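Local coordinates for amino acid ABC transporter, periplasmic amino acid-binding protein (Brucella ovis, PDB 4Z9N), which binds glutathione as a family 3 periplasmic solute-binding protein and probably delivers it to a membrane ABC transporter for uptake, at the interface of chains A and B. Sequence-based numbering; all coordinates share one arbitrary frame. Chains: chain A/B, Amino acid ABC transporter, periplasmic amino acid-binding protein.

Contact 1: the interface of chains A and B. Residues chain A 91-93, 96-97, 102; chain B 226, 229-230, 275.
A:Ile93, helical in backbone (phi/psi -63/-42°) where it opens helix 93-97, presses its CA to 3.3 Å from CZ2 of B:Trp230, which projects from helix 222-240. Its side chain lies across the indole face in CH-pi contact, CB 3.4 Å from the centroid of the six-membered ring and CG1 over the five-membered ring. This helix-to-helix patch belongs to the two-fold interface of the deposited dimer, which the structure alone does not show to be biological. Three residues on, OD2 of A:Asp96 takes the NE1 hydrogen bond of B:Trp230 at 2.9 Å. The donor comes from above the carboxylate plane, while the oxygen sits in the indole plane. From the opposite face, A:Trp91 NE1 reaches the same OD2 at 3.0 Å, so indoles of both chains clasp one oxygen. CG of A:Asp96 stands anti to the backbone N (chi1 -157°), placing OD2 between the rings. B:Arg229 adds a salt bridge from NH1 to OD2 of A:Asp96 at 3.0 Å, though the hydrogen bond is weak. OD1 of B:Asp226, at the guanidinium edge and in its plane, takes an NH1 bond and salt bridge within chain B. Water 1 joins the chains, 2.6 Å from OD1 of A:Asp102, a sodium-site residue, and 2.6 Å from OD1 of B:Asp226.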
loop_
_atom_site.group_PDB
_atom_site.type_symbol
_atom_site.label_atom_id
_atom_site.label_comp_id
_atom_site.label_asym_id
_atom_site.label_seq_id
_atom_site.Cartn_x
_atom_site.Cartn_y
_atom_site.Cartn_z
ATOM N N TRP A 91 5.944 0.042 -9.849
ATOM C CA TRP A 91 4.669 0.749 -9.905
ATOM C C TRP A 91 4.951 2.248 -10.032
ATOM O O TRP A 91 5.590 2.819 -9.137
ATOM C CB TRP A 91 3.888 0.446 -8.628
ATOM C CG TRP A 91 2.478 0.936 -8.534
ATOM C CD1 TRP A 91 1.837 1.862 -9.319
ATOM C CD2 TRP A 91 1.538 0.516 -7.554
ATOM N NE1 TRP A 91 0.534 2.028 -8.878
ATOM C CE2 TRP A 91 0.330 1.199 -7.802
ATOM C CE3 TRP A 91 1.595 -0.405 -6.499
ATOM C CZ2 TRP A 91 -0.805 1.009 -7.019
ATOM C CZ3 TRP A 91 0.469 -0.591 -5.721
ATOM C CH2 TRP A 91 -0.717 0.105 -5.990
ATOM N N THR A 92 4.491 2.868 -11.127
ATOM C CA THR A 92 4.623 4.321 -11.330
ATOM C C THR A 92 3.285 4.870 -11.801
ATOM O O THR A 92 2.414 4.105 -12.251
ATOM C CB THR A 92 5.698 4.690 -12.387
ATOM O OG1 THR A 92 5.211 4.326 -13.684
ATOM C CG2 THR A 92 7.007 3.965 -12.112
ATOM N N ILE A 93 3.100 6.184 -11.728
ATOM C CA ILE A 93 1.799 6.721 -12.114
ATOM C C ILE A 93 1.520 6.450 -13.603
ATOM O O ILE A 93 0.405 6.058 -13.962
ATOM C CB ILE A 93 1.670 8.229 -11.745
ATOM C CG1 ILE A 93 0.243 8.726 -12.033
ATOM C CG2 ILE A 93 2.714 9.097 -12.465
ATOM C CD1 ILE A 93 -0.064 10.082 -11.436
ATOM N N ASP A 96 0.366 3.095 -14.282
ATOM C CA ASP A 96 -0.934 2.887 -13.638
ATOM C C ASP A 96 -2.056 3.522 -14.478
ATOM O O ASP A 96 -3.186 3.030 -14.501
ATOM C CB ASP A 96 -0.882 3.485 -12.225
ATOM C CG ASP A 96 -1.903 2.883 -11.264
ATOM O OD1 ASP A 96 -2.713 2.005 -11.639
ATOM O OD2 ASP A 96 -1.883 3.309 -10.092
ATOM N N THR A 97 -1.733 4.604 -15.185
ATOM C CA THR A 97 -2.744 5.387 -15.900
ATOM C C THR A 97 -2.803 5.212 -17.424
ATOM O O THR A 97 -3.841 5.455 -18.029
ATOM C CB THR A 97 -2.562 6.902 -15.657
ATOM O OG1 THR A 97 -1.284 7.322 -16.155
ATOM C CG2 THR A 97 -2.678 7.229 -14.176
ATOM N N ASP A 102 -3.251 -2.302 -13.678
ATOM C CA ASP A 102 -3.384 -1.981 -12.257
ATOM C C ASP A 102 -2.346 -2.766 -11.481
ATOM O O ASP A 102 -1.738 -3.719 -11.998
ATOM C CB ASP A 102 -4.764 -2.343 -11.694
ATOM C CG ASP A 102 -5.815 -1.269 -11.901
ATOM O OD1 ASP A 102 -5.496 -0.068 -11.993
ATOM O OD2 ASP A 102 -6.999 -1.655 -11.926
ATOM N N ASP B 226 -7.813 5.659 -10.151
ATOM C CA ASP B 226 -6.503 6.288 -10.387
ATOM C C ASP B 226 -6.465 7.732 -9.874
ATOM O O ASP B 226 -5.469 8.161 -9.286
ATOM C CB ASP B 226 -6.136 6.252 -11.877
ATOM C CG ASP B 226 -5.784 4.843 -12.383
ATOM O OD1 ASP B 226 -5.735 3.892 -11.583
ATOM O OD2 ASP B 226 -5.580 4.687 -13.602
ATOM N N ARG B 229 -6.426 7.551 -6.026
ATOM C CA ARG B 229 -5.130 6.992 -5.635
ATOM C C ARG B 229 -3.993 7.996 -5.788
ATOM O O ARG B 229 -3.110 8.137 -4.928
ATOM C CB ARG B 229 -4.805 5.761 -6.479
ATOM C CG ARG B 229 -3.408 5.197 -6.185
ATOM C CD ARG B 229 -3.134 3.897 -6.944
ATOM N NE ARG B 229 -4.300 3.029 -6.944
ATOM C CZ ARG B 229 -5.063 2.787 -8.006
ATOM N NH1 ARG B 229 -4.761 3.299 -9.192
ATOM N NH2 ARG B 229 -6.121 2.007 -7.884
ATOM N N TRP B 230 -3.994 8.689 -6.910
ATOM C CA TRP B 230 -2.850 9.515 -7.197
ATOM C C TRP B 230 -2.965 10.898 -6.563
ATOM O O TRP B 230 -1.947 11.548 -6.363
ATOM C CB TRP B 230 -2.620 9.548 -8.705
ATOM C CG TRP B 230 -1.931 8.291 -9.040
ATOM C CD1 TRP B 230 -2.475 7.165 -9.594
ATOM C CD2 TRP B 230 -0.572 7.963 -8.722
ATOM N NE1 TRP B 230 -1.529 6.173 -9.675
ATOM C CE2 TRP B 230 -0.348 6.638 -9.156
ATOM C CE3 TRP B 230 0.488 8.676 -8.145
ATOM C CZ2 TRP B 230 0.889 6.002 -9.012
ATOM C CZ3 TRP B 230 1.720 8.049 -8.013
ATOM C CH2 TRP B 230 1.912 6.721 -8.444
ATOM N N LEU B 275 -3.790 11.117 -16.596
ATOM C CA LEU B 275 -4.631 10.874 -15.435
ATOM C C LEU B 275 -6.042 11.429 -15.669
ATOM O O LEU B 275 -6.973 11.118 -14.928
ATOM C CB LEU B 275 -3.981 11.494 -14.191
ATOM C CG LEU B 275 -4.558 11.285 -12.796
ATOM C CD1 LEU B 275 -4.554 9.820 -12.461
ATOM C CD2 LEU B 275 -3.753 12.098 -11.780
HETATM O O HOH W 1 -7.102 1.742 -11.107
#

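Contact 2: the interface of chains A and B. Residues chain A 90-91, 109-110, 210-212; chain B 323, 325-326.
B:Tyr323 and B:Ile325, in the C-terminal tail of one family 3 solute-binding protein, pack against A:Tyr109, A:Pro212 and A:Trp91 of the other. The tight part is apolar. A:Tyr109 drives its CD2 edge over the centre of the B:Tyr323 ring, 3.7 Å from CZ, with the two planes 75° apart in an edge-to-face stack. B:Tyr323 is placed there by CG anti to its backbone N (chi1 -178°). The aliphatic stem of A:Lys210 joins this packing, running antiparallel beside the phenol with its CD 4.0 Å from CZ of B:Tyr323. B:Ile325 spreads both branches over one face of the A:Trp91 indole: CD1 sits 3.7 Å from the centroid of the six-membered ring, and CG2 covers the five-membered ring. B:Pro326 meets A:Pro212 tip to tip, CD to CD at 3.7 Å, and turns its CG toward the carbonyl oxygen of A:Trp91. The side near A:Asp110 is looser, and little of that residue is buried by the partner. There polar contact between the chains passes through water 2, which lies in the ring plane at the phenol edge, 2.6 Å from B:Tyr323 OH. The same water is 2.7 Å from the backbone oxygen of A:Asp110.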
loop_
_atom_site.group_PDB
_atom_site.type_symbol
_atom_site.label_atom_id
_atom_site.label_comp_id
_atom_site.label_asym_id
_atom_site.label_seq_id
_atom_site.Cartn_x
_atom_site.Cartn_y
_atom_site.Cartn_z
ATOM N N THR A 90 8.430 -1.822 -11.498
ATOM C CA THR A 90 8.101 -0.709 -10.616
ATOM C C THR A 90 6.721 -0.143 -10.907
ATOM O O THR A 90 6.376 0.092 -12.053
ATOM C CB THR A 90 9.135 0.412 -10.746
ATOM O OG1 THR A 90 10.419 -0.111 -10.402
ATOM C CG2 THR A 90 8.793 1.581 -9.806
ATOM N N TRP A 91 5.944 0.042 -9.849
ATOM C CA TRP A 91 4.669 0.749 -9.905
ATOM C C TRP A 91 4.951 2.248 -10.032
ATOM O O TRP A 91 5.590 2.819 -9.137
ATOM C CB TRP A 91 3.888 0.446 -8.628
ATOM C CG TRP A 91 2.478 0.936 -8.534
ATOM C CD1 TRP A 91 1.837 1.862 -9.319
ATOM C CD2 TRP A 91 1.538 0.516 -7.554
ATOM N NE1 TRP A 91 0.534 2.028 -8.878
ATOM C CE2 TRP A 91 0.330 1.199 -7.802
ATOM C CE3 TRP A 91 1.595 -0.405 -6.499
ATOM C CZ2 TRP A 91 -0.805 1.009 -7.019
ATOM C CZ3 TRP A 91 0.469 -0.591 -5.721
ATOM C CH2 TRP A 91 -0.717 0.105 -5.990
ATOM N N TYR A 109 9.888 -3.522 -1.856
ATOM C CA TYR A 109 10.276 -2.125 -1.983
ATOM C C TYR A 109 11.767 -2.035 -2.265
ATOM O O TYR A 109 12.562 -2.476 -1.443
ATOM C CB TYR A 109 9.959 -1.350 -0.691
ATOM C CG TYR A 109 8.494 -1.238 -0.384
ATOM C CD1 TYR A 109 7.823 -2.250 0.318
ATOM C CD2 TYR A 109 7.780 -0.120 -0.776
ATOM C CE1 TYR A 109 6.467 -2.143 0.610
ATOM C CE2 TYR A 109 6.410 -0.007 -0.511
ATOM C CZ TYR A 109 5.773 -1.005 0.193
ATOM O OH TYR A 109 4.434 -0.863 0.458
ATOM N N ASP A 110 12.142 -1.453 -3.406
ATOM C CA ASP A 110 13.570 -1.291 -3.742
ATOM C C ASP A 110 13.873 0.164 -4.127
ATOM O O ASP A 110 13.022 1.051 -4.019
ATOM C CB ASP A 110 13.957 -2.241 -4.888
ATOM C CG ASP A 110 15.409 -2.704 -4.831
ATOM O OD1 ASP A 110 16.199 -2.173 -4.013
ATOM O OD2 ASP A 110 15.758 -3.601 -5.640
ATOM N N LYS A 210 12.717 5.710 -5.768
ATOM C CA LYS A 210 11.817 4.688 -5.217
ATOM C C LYS A 210 11.406 3.725 -6.322
ATOM O O LYS A 210 10.973 4.162 -7.389
ATOM C CB LYS A 210 10.585 5.339 -4.587
ATOM C CG LYS A 210 10.929 6.214 -3.376
ATOM C CD LYS A 210 9.716 6.971 -2.820
ATOM C CE LYS A 210 9.260 8.089 -3.755
ATOM N NZ LYS A 210 8.192 8.923 -3.113
ATOM N N GLU A 211 11.572 2.424 -6.070
ATOM C CA GLU A 211 11.221 1.393 -7.042
ATOM C C GLU A 211 10.371 0.323 -6.351
ATOM O O GLU A 211 10.874 -0.762 -6.031
ATOM C CB GLU A 211 12.476 0.743 -7.666
ATOM C CG GLU A 211 13.529 1.731 -8.246
ATOM C CD GLU A 211 13.221 2.263 -9.655
ATOM O OE1 GLU A 211 12.245 1.815 -10.328
ATOM O OE2 GLU A 211 13.962 3.173 -10.097
ATOM N N PRO A 212 9.095 0.635 -6.077
ATOM C CA PRO A 212 8.247 -0.401 -5.467
ATOM C C PRO A 212 7.865 -1.432 -6.520
ATOM O O PRO A 212 7.177 -1.081 -7.491
ATOM C CB PRO A 212 7.034 0.394 -4.964
ATOM C CG PRO A 212 6.968 1.608 -5.903
ATOM C CD PRO A 212 8.409 1.935 -6.193
ATOM N N TYR B 323 4.086 5.755 2.209
ATOM C CA TYR B 323 5.048 5.674 1.105
ATOM C C TYR B 323 4.416 6.170 -0.178
ATOM O O TYR B 323 3.509 5.543 -0.706
ATOM C CB TYR B 323 5.525 4.227 0.963
ATOM C CG TYR B 323 6.577 3.928 -0.097
ATOM C CD1 TYR B 323 6.200 3.626 -1.407
ATOM C CD2 TYR B 323 7.934 3.853 0.235
ATOM C CE1 TYR B 323 7.148 3.312 -2.368
ATOM C CE2 TYR B 323 8.895 3.519 -0.726
ATOM C CZ TYR B 323 8.489 3.254 -2.017
ATOM O OH TYR B 323 9.421 2.910 -2.962
ATOM N N ILE B 325 4.009 6.447 -3.844
ATOM C CA ILE B 325 4.428 5.712 -5.027
ATOM C C ILE B 325 4.932 6.745 -6.028
ATOM O O ILE B 325 4.394 7.843 -6.092
ATOM C CB ILE B 325 3.244 4.839 -5.550
ATOM C CG1 ILE B 325 2.778 3.888 -4.450
ATOM C CG2 ILE B 325 3.626 4.028 -6.773
ATOM C CD1 ILE B 325 1.498 3.178 -4.790
ATOM N N PRO B 326 6.010 6.432 -6.767
ATOM C CA PRO B 326 6.631 7.484 -7.578
ATOM C C PRO B 326 5.777 8.039 -8.712
ATOM O O PRO B 326 5.134 7.302 -9.452
ATOM C CB PRO B 326 7.879 6.802 -8.144
ATOM C CG PRO B 326 7.620 5.315 -8.009
ATOM C CD PRO B 326 6.817 5.198 -6.746
HETATM O O HOH W 2 11.866 2.494 -2.058
#

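Contact 3: the interface of chains A and B. Residues chain A 257-258, 261, 328; chain B 145-146, 149, 152.
OD2 of B:Asp149 is gripped by two arginines of chain A that reach it from opposite faces of the carboxylate plane. A:Arg261 NH1 comes from the syn side at 2.9 Å, and A:Arg328 NH2 arrives from above the plane, also 2.9 Å from OD2. Both contacts are salt bridges with bent hydrogen bonds, about 140° at the hydrogen. The two guanidiniums lie face to face, CZ of A:Arg261 over the centre of the A:Arg328 group; B:Asp149 probably offsets the repulsion of this like-charged pair. CB of B:Leu145 lies over the rim of the other face of the A:Arg328 guanidinium, 3.6 Å from CZ. Bends at chi2 and chi3 (91° and -79°) carry this C-terminal side chain to helix 142-153. Its NH2 also donates to the amide OD1 of B:Asn146 at 2.9 Å, in the guanidinium plane and straighter than the carboxylate bonds. A:Asp258 OD1 accepts A:Arg261 NH2 from above its carboxylate plane at 2.9 Å, a same-chain salt bridge that helps position the arginine. Water 4 sits 2.8 Å from B:Asp149 OD2 and links it to A:Asp258. A:Pro257 packs its CB against the carboxylate. The cluster ties the C-terminal arginine of one chain to a helix of the other and, if the dimer is biological, would help fix their relative orientation.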
loop_
_atom_site.group_PDB
_atom_site.type_symbol
_atom_site.label_atom_id
_atom_site.label_comp_id
_atom_site.label_asym_id
_atom_site.label_seq_id
_atom_site.Cartn_x
_atom_site.Cartn_y
_atom_site.Cartn_z
ATOM N N PRO A 257 -8.324 -16.069 17.461
ATOM C CA PRO A 257 -9.375 -15.914 16.445
ATOM C C PRO A 257 -8.852 -15.321 15.129
ATOM O O PRO A 257 -9.360 -15.681 14.061
ATOM C CB PRO A 257 -10.388 -14.970 17.125
ATOM C CG PRO A 257 -10.131 -15.143 18.606
ATOM C CD PRO A 257 -8.660 -15.378 18.723
ATOM N N ASP A 258 -7.841 -14.456 15.181
ATOM C CA ASP A 258 -7.265 -13.931 13.936
ATOM C C ASP A 258 -6.726 -15.041 13.040
ATOM O O ASP A 258 -6.940 -15.041 11.829
ATOM C CB ASP A 258 -6.132 -12.956 14.218
ATOM C CG ASP A 258 -6.607 -11.683 14.853
ATOM O OD1 ASP A 258 -7.832 -11.452 14.904
ATOM O OD2 ASP A 258 -5.742 -10.902 15.280
ATOM N N ARG A 261 -9.454 -17.360 11.768
ATOM C CA ARG A 261 -10.156 -16.709 10.660
ATOM C C ARG A 261 -9.308 -16.731 9.377
ATOM O O ARG A 261 -9.814 -17.016 8.281
ATOM C CB ARG A 261 -10.537 -15.266 11.037
ATOM C CG ARG A 261 -11.278 -14.478 9.946
ATOM C CD ARG A 261 -11.877 -13.150 10.469
ATOM N NE ARG A 261 -10.851 -12.239 10.986
ATOM C CZ ARG A 261 -10.627 -12.031 12.275
ATOM N NH1 ARG A 261 -11.362 -12.658 13.187
ATOM N NH2 ARG A 261 -9.679 -11.186 12.653
ATOM N N ARG A 328 -10.438 -9.882 7.426
ATOM C CA ARG A 328 -11.479 -9.502 8.385
ATOM C C ARG A 328 -12.758 -9.206 7.603
ATOM O O ARG A 328 -12.678 -9.042 6.368
ATOM C CB ARG A 328 -11.031 -8.261 9.195
ATOM C CG ARG A 328 -12.131 -7.461 9.925
ATOM C CD ARG A 328 -12.368 -7.944 11.358
ATOM N NE ARG A 328 -13.178 -9.158 11.407
ATOM C CZ ARG A 328 -13.375 -9.892 12.499
ATOM N NH1 ARG A 328 -14.120 -10.992 12.421
ATOM N NH2 ARG A 328 -12.826 -9.542 13.659
ATOM O OXT ARG A 328 -13.865 -9.113 8.172
ATOM N N LEU B 145 -16.695 -6.650 15.941
ATOM C CA LEU B 145 -16.220 -8.021 15.744
ATOM C C LEU B 145 -14.886 -8.253 16.451
ATOM O O LEU B 145 -14.674 -9.304 17.062
ATOM C CB LEU B 145 -16.077 -8.334 14.246
ATOM C CG LEU B 145 -17.335 -8.063 13.401
ATOM C CD1 LEU B 145 -17.103 -8.359 11.919
ATOM C CD2 LEU B 145 -18.518 -8.871 13.936
ATOM N N ASN B 146 -13.973 -7.287 16.345
ATOM C CA ASN B 146 -12.656 -7.444 16.967
ATOM C C ASN B 146 -12.771 -7.539 18.486
ATOM O O ASN B 146 -11.996 -8.267 19.112
ATOM C CB ASN B 146 -11.719 -6.288 16.641
ATOM C CG ASN B 146 -11.396 -6.178 15.165
ATOM O OD1 ASN B 146 -11.341 -7.169 14.447
ATOM N ND2 ASN B 146 -11.180 -4.949 14.707
ATOM N N ASP B 149 -13.657 -10.947 19.527
ATOM C CA ASP B 149 -12.484 -11.812 19.357
ATOM C C ASP B 149 -11.534 -11.687 20.543
ATOM O O ASP B 149 -11.014 -12.683 21.069
ATOM C CB ASP B 149 -11.701 -11.457 18.089
ATOM C CG ASP B 149 -12.403 -11.856 16.806
ATOM O OD1 ASP B 149 -13.351 -12.669 16.842
ATOM O OD2 ASP B 149 -11.970 -11.348 15.745
ATOM N N ARG B 152 -12.914 -13.147 23.862
ATOM C CA ARG B 152 -12.929 -14.607 23.782
ATOM C C ARG B 152 -11.519 -15.156 23.990
ATOM O O ARG B 152 -11.292 -16.061 24.799
ATOM C CB ARG B 152 -13.466 -15.093 22.431
ATOM C CG ARG B 152 -13.343 -16.601 22.257
ATOM C CD ARG B 152 -13.944 -17.098 20.927
ATOM N NE ARG B 152 -13.719 -16.101 19.883
ATOM C CZ ARG B 152 -14.679 -15.476 19.201
ATOM N NH1 ARG B 152 -15.945 -15.810 19.369
ATOM N NH2 ARG B 152 -14.371 -14.550 18.298
HETATM O O HOH W 3 -15.060 -12.433 14.625
HETATM O O HOH W 4 -9.611 -9.773 15.953
#

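Contact 4: the interface of chains A and B. Residues chain A 230, 271, 326-328; chain B 91-94, 142.
B:Ile93 lies over one face of the A:Trp230 indole and can be followed atom by atom. CB stands over the six-membered ring of A:Trp230, 3.5 Å from its centroid. CG1, anti to the backbone N (chi1 -172°), moves on to the five-membered ring and rides over it. The tip, CD1, lies by the CG-CD2 bond of the indole, 3.5 Å from CG of A:Trp230. The other branch, CG2, turns away from the ring to A:Ile271, whose own CG2 is 3.7 Å off, and also touches CA of A:Val327. The backbone of B:Ile93 is held as well, its N donating to the carbonyl oxygen of A:Pro326 at 3.2 Å.

Beside this apolar plug, the C-terminal carboxylate of A:Arg328 meets the first turn of B helix 93-97. Its O accepts the backbone N of B:Ser94 at 3.2 Å. The B:Ser94 hydroxyl OG reaches the same O at 2.9 Å, in the carboxylate plane and on a lone pair. Water 5 links the second terminal oxygen, OXT, at 2.9 Å, with the hydroxyls of B:Thr92 and B:Ser94. The B:Thr92 methyl CG2 packs alongside CG of A:Arg328. The chain end thus caps the N-terminal end of helix 93-97 of its neighbour, where the helix dipole may favour the negative carboxylate, and would dock the C-terminal tail if the dimer is biological.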
loop_
_atom_site.group_PDB
_atom_site.type_symbol
_atom_site.label_atom_id
_atom_site.label_comp_id
_atom_site.label_asym_id
_atom_site.label_seq_id
_atom_site.Cartn_x
_atom_site.Cartn_y
_atom_site.Cartn_z
ATOM N N TRP A 230 -4.866 -10.401 -2.447
ATOM C CA TRP A 230 -5.058 -11.081 -1.172
ATOM C C TRP A 230 -4.139 -12.290 -0.987
ATOM O O TRP A 230 -3.898 -12.684 0.132
ATOM C CB TRP A 230 -6.561 -11.417 -0.982
ATOM C CG TRP A 230 -7.205 -10.111 -0.594
ATOM C CD1 TRP A 230 -7.929 -9.269 -1.389
ATOM C CD2 TRP A 230 -7.035 -9.427 0.664
ATOM N NE1 TRP A 230 -8.252 -8.112 -0.690
ATOM C CE2 TRP A 230 -7.731 -8.198 0.576
ATOM C CE3 TRP A 230 -6.391 -9.753 1.859
ATOM C CZ2 TRP A 230 -7.788 -7.288 1.642
ATOM C CZ3 TRP A 230 -6.455 -8.856 2.926
ATOM C CH2 TRP A 230 -7.144 -7.634 2.805
ATOM N N ILE A 271 -14.966 -15.990 3.807
ATOM C CA ILE A 271 -13.899 -15.128 3.295
ATOM C C ILE A 271 -13.318 -15.695 2.017
ATOM O O ILE A 271 -13.267 -15.016 0.998
ATOM C CB ILE A 271 -12.799 -14.919 4.341
ATOM C CG1 ILE A 271 -13.337 -14.025 5.454
ATOM C CG2 ILE A 271 -11.543 -14.326 3.699
ATOM C CD1 ILE A 271 -12.337 -13.767 6.540
ATOM N N PRO A 326 -5.884 -6.410 6.893
ATOM C CA PRO A 326 -6.514 -7.474 7.687
ATOM C C PRO A 326 -7.481 -8.365 6.914
ATOM O O PRO A 326 -8.303 -7.901 6.112
ATOM C CB PRO A 326 -7.267 -6.700 8.791
ATOM C CG PRO A 326 -7.443 -5.323 8.237
ATOM C CD PRO A 326 -6.179 -5.073 7.440
ATOM N N VAL A 327 -7.387 -9.655 7.208
ATOM C CA VAL A 327 -8.297 -10.653 6.663
ATOM C C VAL A 327 -9.450 -10.748 7.656
ATOM O O VAL A 327 -9.433 -11.563 8.581
ATOM C CB VAL A 327 -7.567 -11.970 6.438
ATOM C CG1 VAL A 327 -8.497 -13.031 5.900
ATOM C CG2 VAL A 327 -6.427 -11.711 5.444
ATOM N N ARG A 328 -10.438 -9.882 7.426
ATOM C CA ARG A 328 -11.479 -9.502 8.385
ATOM C C ARG A 328 -12.758 -9.206 7.603
ATOM O O ARG A 328 -12.678 -9.042 6.368
ATOM C CB ARG A 328 -11.031 -8.261 9.195
ATOM C CG ARG A 328 -12.131 -7.461 9.925
ATOM C CD ARG A 328 -12.368 -7.944 11.358
ATOM N NE ARG A 328 -13.178 -9.158 11.407
ATOM C CZ ARG A 328 -13.375 -9.892 12.499
ATOM N NH1 ARG A 328 -14.120 -10.992 12.421
ATOM N NH2 ARG A 328 -12.826 -9.542 13.659
ATOM O OXT ARG A 328 -13.865 -9.113 8.172
ATOM N N TRP B 91 -10.044 -0.836 5.482
ATOM C CA TRP B 91 -9.848 -1.783 4.379
ATOM C C TRP B 91 -9.712 -3.200 4.934
ATOM O O TRP B 91 -8.772 -3.485 5.679
ATOM C CB TRP B 91 -8.586 -1.409 3.603
ATOM C CG TRP B 91 -8.334 -2.129 2.299
ATOM C CD1 TRP B 91 -8.922 -3.279 1.817
ATOM C CD2 TRP B 91 -7.408 -1.707 1.315
ATOM N NE1 TRP B 91 -8.410 -3.576 0.560
ATOM C CE2 TRP B 91 -7.464 -2.627 0.249
ATOM C CE3 TRP B 91 -6.521 -0.627 1.232
ATOM C CZ2 TRP B 91 -6.678 -2.488 -0.885
ATOM C CZ3 TRP B 91 -5.740 -0.497 0.112
ATOM C CH2 TRP B 91 -5.831 -1.413 -0.940
ATOM N N THR B 92 -10.649 -4.077 4.580
ATOM C CA THR B 92 -10.587 -5.491 4.965
ATOM C C THR B 92 -10.865 -6.334 3.746
ATOM O O THR B 92 -11.444 -5.843 2.771
ATOM C CB THR B 92 -11.636 -5.861 6.030
ATOM O OG1 THR B 92 -12.942 -5.847 5.418
ATOM C CG2 THR B 92 -11.610 -4.845 7.189
ATOM N N ILE B 93 -10.520 -7.616 3.796
ATOM C CA ILE B 93 -10.757 -8.428 2.611
ATOM C C ILE B 93 -12.257 -8.520 2.251
ATOM O O ILE B 93 -12.605 -8.461 1.079
ATOM C CB ILE B 93 -10.133 -9.836 2.753
ATOM C CG1 ILE B 93 -10.220 -10.591 1.424
ATOM C CG2 ILE B 93 -10.795 -10.669 3.867
ATOM C CD1 ILE B 93 -9.431 -11.895 1.434
ATOM N N SER B 94 -13.130 -8.642 3.246
ATOM C CA SER B 94 -14.549 -8.819 2.958
ATOM C C SER B 94 -15.133 -7.559 2.315
ATOM O O SER B 94 -16.009 -7.644 1.452
ATOM C CB SER B 94 -15.326 -9.193 4.225
ATOM O OG SER B 94 -15.197 -8.217 5.248
ATOM N N THR B 142 -15.950 -2.923 12.095
ATOM C CA THR B 142 -14.926 -3.917 12.414
ATOM C C THR B 142 -14.771 -4.021 13.936
ATOM O O THR B 142 -14.539 -5.092 14.496
ATOM C CB THR B 142 -13.575 -3.541 11.806
ATOM O OG1 THR B 142 -13.284 -2.185 12.160
ATOM C CG2 THR B 142 -13.586 -3.668 10.285
HETATM O O HOH W 5 -14.792 -6.468 7.325
#

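Contact 1 and contact 2 adjoin, their C-alpha centres about 12 Å apart, and share A:Trp91, whose indole edge serves the first and whose face serves the second. Contact 3 and contact 4 form a second close pair, about 11 Å apart, joined by A:Arg328: its guanidinium works in one, its terminal carboxylate in the other. The pairs lie 23 to 34 Å apart between centres. Two-fold symmetry repeats every contact with chains exchanged, and contact 4 carries the reciprocal of the helix 93-97 to helix 222-240 meeting of contact 1. Each tail therefore clasps the opposite subunit, suggesting a reciprocal dimer, though the structure alone does not show that it is biological.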